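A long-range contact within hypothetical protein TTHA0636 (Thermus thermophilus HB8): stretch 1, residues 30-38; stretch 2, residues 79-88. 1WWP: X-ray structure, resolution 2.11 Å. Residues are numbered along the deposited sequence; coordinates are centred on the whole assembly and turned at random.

Stretch 1 (30-38) FEYTFEAFW
Stretch 2 79-88: GMVDDRSLTV

Residues 30-38 and 79-84 are helical. The axes approach to 10.5 Å, and their N-to-C directions differ by 135°. The register is set by Glu31 and Arg84, whose CA atoms are 6.6 Å apart. Together the stretches bury 536 Å².

Arg84 is the centre of the contact. Its CA-to-CB bond points toward stretch 1, and its chi angles run t, p, t, then 87°. Chi1 t sets Arg84 CG over one face of the Phe34 ring, 4.0 Å from its centroid, in a CH-pi contact. The p turn at chi2 then carries CD past the ring toward Glu31 and Glu35, one helical turn apart. Arg84 NE donates to Glu35 OE2 at 2.7 Å, a hydrogen bond within a salt bridge. Glu35 is m, m, which curls its carboxylate back; its OE1 accepts from Trp38 NE1 at 3.2 Å. Glu31 is m, t and extended. Its CG lies over the guanidinium face. Arg84 NH1 and Glu31 OE1, 3.6 Å apart, form a salt bridge by charge alone, because the oxygen is well out of the guanidinium plane. Glu31 OE1 instead accepts a short hydrogen bond from Thr87 OG1 at 2.5 Å. Both residues are buried, and the bond pairs their polar groups. Thr87 is p, pointing toward stretch 1.

The apolar part is built from Phe30, Phe34 and Phe37, all with chi1 t and with chi2 60°, -95° and 71°. Selenomethionine Met80 is t, t, p, and reaches all three. All four are buried, which suits apolar side chains. Met80 CG meets the Phe30 edge, 3.4 Å from Phe30 CE1. Met80 CE is 3.6 Å from both Phe34 CD2 and Phe37 CD2. Val81, chi1 t, places CG2 at the Phe34 edge, 3.4 Å from Phe34 CZ. Thr87 CG2 packs 4.0 Å from Phe30 CD2.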

ATOM      1  N   PHE A  30       1.148   2.710   8.038  1.00 26.51           N
ATOM      2  CA  PHE A  30       2.414   3.357   7.740  1.00 27.25           C
ATOM      3  C   PHE A  30       2.301   3.983   6.333  1.00 23.51           C
ATOM      4  O   PHE A  30       2.747   5.109   6.090  1.00 29.02           O
ATOM      5  CB  PHE A  30       3.533   2.310   7.770  1.00 29.11           C
ATOM      6  CG  PHE A  30       4.783   2.737   7.054  1.00 34.91           C
ATOM      7  CD1 PHE A  30       5.483   3.866   7.457  1.00 36.93           C
ATOM      8  CD2 PHE A  30       5.247   2.014   5.953  1.00 36.20           C
ATOM      9  CE1 PHE A  30       6.633   4.278   6.768  1.00 45.82           C
ATOM     10  CE2 PHE A  30       6.407   2.423   5.252  1.00 36.91           C
ATOM     11  CZ  PHE A  30       7.093   3.552   5.661  1.00 34.91           C
ATOM     12  N   GLU A  31       1.689   3.244   5.415  1.00 25.19           N
ATOM     13  CA  GLU A  31       1.536   3.728   4.048  1.00 28.47           C
ATOM     14  C   GLU A  31       0.832   5.069   3.990  1.00 31.16           C
ATOM     15  O   GLU A  31       1.403   6.050   3.504  1.00 33.17           O
ATOM     16  CB  GLU A  31       0.767   2.709   3.206  1.00 24.69           C
ATOM     17  CG  GLU A  31       1.569   1.460   2.847  1.00 34.02           C
ATOM     18  CD  GLU A  31       0.818   0.549   1.882  1.00 37.12           C
ATOM     19  OE1 GLU A  31       1.461  -0.299   1.232  1.00 45.82           O
ATOM     20  OE2 GLU A  31      -0.418   0.676   1.766  1.00 45.46           O
ATOM     21  N   TYR A  32      -0.398   5.141   4.499  1.00 31.26           N
ATOM     22  CA  TYR A  32      -1.099   6.409   4.425  1.00 34.64           C
ATOM     23  C   TYR A  32      -0.539   7.496   5.324  1.00 33.53           C
ATOM     24  O   TYR A  32      -0.761   8.678   5.073  1.00 38.66           O
ATOM     25  CB  TYR A  32      -2.616   6.228   4.619  1.00 38.85           C
ATOM     26  CG  TYR A  32      -3.132   5.746   5.958  1.00 37.41           C
ATOM     27  CD1 TYR A  32      -3.043   6.545   7.093  1.00 40.41           C
ATOM     28  CD2 TYR A  32      -3.833   4.534   6.051  1.00 37.70           C
ATOM     29  CE1 TYR A  32      -3.660   6.155   8.300  1.00 44.51           C
ATOM     30  CE2 TYR A  32      -4.450   4.136   7.240  1.00 38.21           C
ATOM     31  CZ  TYR A  32      -4.367   4.951   8.359  1.00 44.72           C
ATOM     32  OH  TYR A  32      -5.020   4.569   9.513  1.00 42.33           O
ATOM     33  N   THR A  33       0.206   7.113   6.355  1.00 25.90           N
ATOM     34  CA  THR A  33       0.814   8.107   7.219  1.00 29.31           C
ATOM     35  C   THR A  33       2.009   8.716   6.491  1.00 29.14           C
ATOM     36  O   THR A  33       2.282   9.915   6.582  1.00 27.75           O
ATOM     37  CB  THR A  33       1.322   7.478   8.539  1.00 34.83           C
ATOM     38  OG1 THR A  33       0.207   6.999   9.301  1.00 38.24           O
ATOM     39  CG2 THR A  33       2.119   8.513   9.344  1.00 25.48           C
ATOM     40  N   PHE A  34       2.735   7.864   5.782  1.00 32.82           N
ATOM     41  CA  PHE A  34       3.891   8.298   5.009  1.00 32.43           C
ATOM     42  C   PHE A  34       3.467   9.300   3.938  1.00 29.80           C
ATOM     43  O   PHE A  34       4.067  10.365   3.793  1.00 28.50           O
ATOM     44  CB  PHE A  34       4.522   7.093   4.324  1.00 28.35           C
ATOM     45  CG  PHE A  34       5.595   7.447   3.346  1.00 34.87           C
ATOM     46  CD1 PHE A  34       5.303   7.576   1.986  1.00 35.02           C
ATOM     47  CD2 PHE A  34       6.909   7.624   3.774  1.00 38.76           C
ATOM     48  CE1 PHE A  34       6.305   7.871   1.068  1.00 36.85           C
ATOM     49  CE2 PHE A  34       7.923   7.923   2.861  1.00 42.30           C
ATOM     50  CZ  PHE A  34       7.616   8.046   1.504  1.00 40.19           C
ATOM     51  N   GLU A  35       2.444   8.931   3.174  1.00 32.09           N
ATOM     52  CA  GLU A  35       1.956   9.791   2.106  1.00 39.28           C
ATOM     53  C   GLU A  35       1.541  11.148   2.654  1.00 39.61           C
ATOM     54  O   GLU A  35       1.859  12.182   2.067  1.00 37.09           O
ATOM     55  CB  GLU A  35       0.782   9.133   1.388  1.00 39.05           C
ATOM     56  CG  GLU A  35       1.091   7.729   0.825  1.00 58.33           C
ATOM     57  CD  GLU A  35       2.258   7.691  -0.179  1.00 58.88           C
ATOM     58  OE1 GLU A  35       2.415   8.649  -0.971  1.00 57.18           O
ATOM     59  OE2 GLU A  35       3.003   6.686  -0.185  1.00 53.65           O
ATOM     60  N   ALA A  36       0.836  11.147   3.780  1.00 36.28           N
ATOM     61  CA  ALA A  36       0.404  12.399   4.390  1.00 38.88           C
ATOM     62  C   ALA A  36       1.615  13.139   4.930  1.00 36.54           C
ATOM     63  O   ALA A  36       1.664  14.363   4.934  1.00 39.62           O
ATOM     64  CB  ALA A  36      -0.588  12.136   5.528  1.00 38.30           C
ATOM     65  N   PHE A  37       2.607  12.390   5.385  1.00 39.14           N
ATOM     66  CA  PHE A  37       3.791  13.022   5.932  1.00 34.03           C
ATOM     67  C   PHE A  37       4.633  13.769   4.879  1.00 32.37           C
ATOM     68  O   PHE A  37       4.950  14.934   5.063  1.00 28.06           O
ATOM     69  CB  PHE A  37       4.659  11.986   6.639  1.00 30.14           C
ATOM     70  CG  PHE A  37       5.933  12.544   7.174  1.00 29.92           C
ATOM     71  CD1 PHE A  37       5.926  13.388   8.276  1.00 29.30           C
ATOM     72  CD2 PHE A  37       7.148  12.263   6.545  1.00 30.22           C
ATOM     73  CE1 PHE A  37       7.113  13.953   8.757  1.00 35.69           C
ATOM     74  CE2 PHE A  37       8.338  12.820   7.011  1.00 34.00           C
ATOM     75  CZ  PHE A  37       8.321  13.670   8.126  1.00 35.85           C
ATOM     76  N   TRP A  38       4.987  13.128   3.770  1.00 33.09           N
ATOM     77  CA  TRP A  38       5.830  13.842   2.803  1.00 31.90           C
ATOM     78  C   TRP A  38       5.083  14.978   2.128  1.00 28.58           C
ATOM     79  O   TRP A  38       5.677  15.983   1.757  1.00 30.80           O
ATOM     80  CB  TRP A  38       6.450  12.877   1.783  1.00 26.89           C
ATOM     81  CG  TRP A  38       5.596  12.440   0.660  1.00 31.79           C
ATOM     82  CD1 TRP A  38       4.788  11.347   0.614  1.00 35.00           C
ATOM     83  CD2 TRP A  38       5.542  13.037  -0.635  1.00 30.05           C
ATOM     84  NE1 TRP A  38       4.237  11.215  -0.641  1.00 27.77           N
ATOM     85  CE2 TRP A  38       4.685  12.240  -1.428  1.00 34.06           C
ATOM     86  CE3 TRP A  38       6.147  14.164  -1.208  1.00 35.50           C
ATOM     87  CZ2 TRP A  38       4.410  12.536  -2.761  1.00 31.94           C
ATOM     88  CZ3 TRP A  38       5.875  14.462  -2.538  1.00 37.83           C
ATOM     89  CH2 TRP A  38       5.014  13.647  -3.301  1.00 35.41           C
ATOM     90  N   GLY A  79      15.173   5.981   4.138  1.00 41.38           N
ATOM     91  CA  GLY A  79      14.989   4.552   4.284  1.00 37.48           C
ATOM     92  C   GLY A  79      13.503   4.294   4.317  1.00 39.41           C
ATOM     93  O   GLY A  79      13.020   3.253   3.868  1.00 44.64           O
HETATM   94  N   MSE A  80      12.771   5.267   4.849  1.00 37.05           N
HETATM   95  CA  MSE A  80      11.326   5.175   4.948  1.00 36.05           C
HETATM   96  C   MSE A  80      10.733   5.135   3.536  1.00 35.00           C
HETATM   97  O   MSE A  80       9.796   4.393   3.274  1.00 29.32           O
HETATM   98  CB  MSE A  80      10.804   6.383   5.715  1.00 38.51           C
HETATM   99  CG  MSE A  80       9.423   6.225   6.292  1.00 43.52           C
HETATM  100 SE   MSE A  80       9.087   7.592   7.625  1.00 56.23          SE
HETATM  101  CE  MSE A  80       8.794   9.114   6.450  1.00 54.09           C
ATOM    102  N   VAL A  81      11.287   5.928   2.622  1.00 34.38           N
ATOM    103  CA  VAL A  81      10.781   5.916   1.251  1.00 37.10           C
ATOM    104  C   VAL A  81      11.029   4.547   0.621  1.00 36.11           C
ATOM    105  O   VAL A  81      10.152   3.994  -0.037  1.00 38.13           O
ATOM    106  CB  VAL A  81      11.422   7.028   0.389  1.00 32.66           C
ATOM    107  CG1 VAL A  81      10.986   6.888  -1.098  1.00 36.89           C
ATOM    108  CG2 VAL A  81      10.982   8.392   0.904  1.00 25.57           C
ATOM    109  N   ASP A  82      12.207   3.972   0.840  1.00 42.06           N
ATOM    110  CA  ASP A  82      12.474   2.658   0.264  1.00 40.81           C
ATOM    111  C   ASP A  82      11.562   1.568   0.858  1.00 37.37           C
ATOM    112  O   ASP A  82      11.074   0.702   0.135  1.00 39.67           O
ATOM    113  CB  ASP A  82      13.960   2.297   0.416  1.00 48.88           C
ATOM    114  CG  ASP A  82      14.862   3.110  -0.527  1.00 58.05           C
ATOM    115  OD1 ASP A  82      14.396   3.496  -1.630  1.00 57.91           O
ATOM    116  OD2 ASP A  82      16.041   3.349  -0.176  1.00 54.44           O
ATOM    117  N   ASP A  83      11.312   1.612   2.161  1.00 39.22           N
ATOM    118  CA  ASP A  83      10.414   0.632   2.775  1.00 38.10           C
ATOM    119  C   ASP A  83       8.997   0.796   2.225  1.00 34.93           C
ATOM    120  O   ASP A  83       8.231  -0.168   2.126  1.00 32.89           O
ATOM    121  CB  ASP A  83      10.384   0.804   4.286  1.00 45.29           C
ATOM    122  CG  ASP A  83      11.538   0.118   4.958  1.00 57.17           C
ATOM    123  OD1 ASP A  83      11.642   0.222   6.198  1.00 62.73           O
ATOM    124  OD2 ASP A  83      12.336  -0.531   4.240  1.00 62.55           O
ATOM    125  N   ARG A  84       8.662   2.030   1.869  1.00 31.99           N
ATOM    126  CA  ARG A  84       7.361   2.334   1.311  1.00 32.84           C
ATOM    127  C   ARG A  84       7.226   1.607  -0.039  1.00 38.96           C
ATOM    128  O   ARG A  84       6.148   1.152  -0.412  1.00 31.55           O
ATOM    129  CB  ARG A  84       7.228   3.851   1.146  1.00 35.43           C
ATOM    130  CG  ARG A  84       5.941   4.291   0.471  1.00 44.47           C
ATOM    131  CD  ARG A  84       4.720   3.916   1.292  1.00 38.91           C
ATOM    132  NE  ARG A  84       3.490   4.159   0.553  1.00 43.19           N
ATOM    133  CZ  ARG A  84       2.936   3.280  -0.273  1.00 49.02           C
ATOM    134  NH1 ARG A  84       3.507   2.095  -0.463  1.00 42.71           N
ATOM    135  NH2 ARG A  84       1.804   3.576  -0.898  1.00 44.75           N
ATOM    136  N   SER A  85       8.331   1.473  -0.766  1.00 39.87           N
ATOM    137  CA  SER A  85       8.270   0.786  -2.049  1.00 39.76           C
ATOM    138  C   SER A  85       8.209  -0.724  -1.859  1.00 35.13           C
ATOM    139  O   SER A  85       7.933  -1.456  -2.792  1.00 38.04           O
ATOM    140  CB  SER A  85       9.473   1.167  -2.930  1.00 47.81           C
ATOM    141  OG  SER A  85      10.692   0.737  -2.346  1.00 55.92           O
ATOM    142  N   LEU A  86       8.457  -1.206  -0.644  1.00 39.01           N
ATOM    143  CA  LEU A  86       8.400  -2.644  -0.405  1.00 34.39           C
ATOM    144  C   LEU A  86       7.109  -3.154   0.253  1.00 40.43           C
ATOM    145  O   LEU A  86       6.879  -4.359   0.311  1.00 34.17           O
ATOM    146  CB  LEU A  86       9.585  -3.079   0.450  1.00 46.36           C
ATOM    147  CG  LEU A  86      10.952  -3.198  -0.222  1.00 43.81           C
ATOM    148  CD1 LEU A  86      12.020  -3.362   0.836  1.00 48.33           C
ATOM    149  CD2 LEU A  86      10.936  -4.385  -1.172  1.00 48.38           C
ATOM    150  N   THR A  87       6.260  -2.250   0.730  1.00 35.40           N
ATOM    151  CA  THR A  87       5.035  -2.661   1.416  1.00 37.53           C
ATOM    152  C   THR A  87       4.113  -3.556   0.597  1.00 43.05           C
ATOM    153  O   THR A  87       3.382  -4.389   1.158  1.00 39.97           O
ATOM    154  CB  THR A  87       4.223  -1.442   1.904  1.00 37.09           C
ATOM    155  OG1 THR A  87       3.940  -0.588   0.793  1.00 29.82           O
ATOM    156  CG2 THR A  87       4.999  -0.662   2.963  1.00 29.04           C
ATOM    157  N   VAL A  88       4.158  -3.404  -0.721  1.00 35.97           N
ATOM    158  CA  VAL A  88       3.326  -4.204  -1.596  1.00 38.21           C
ATOM    159  C   VAL A  88       3.839  -5.640  -1.778  1.00 38.55           C
ATOM    160  O   VAL A  88       3.174  -6.468  -2.392  1.00 38.97           O
ATOM    161  CB  VAL A  88       3.143  -3.522  -2.986  1.00 40.81           C
ATOM    162  CG1 VAL A  88       4.471  -3.484  -3.758  1.00 37.34           C
ATOM    163  CG2 VAL A  88       2.074  -4.255  -3.768  1.00 42.67           C
TER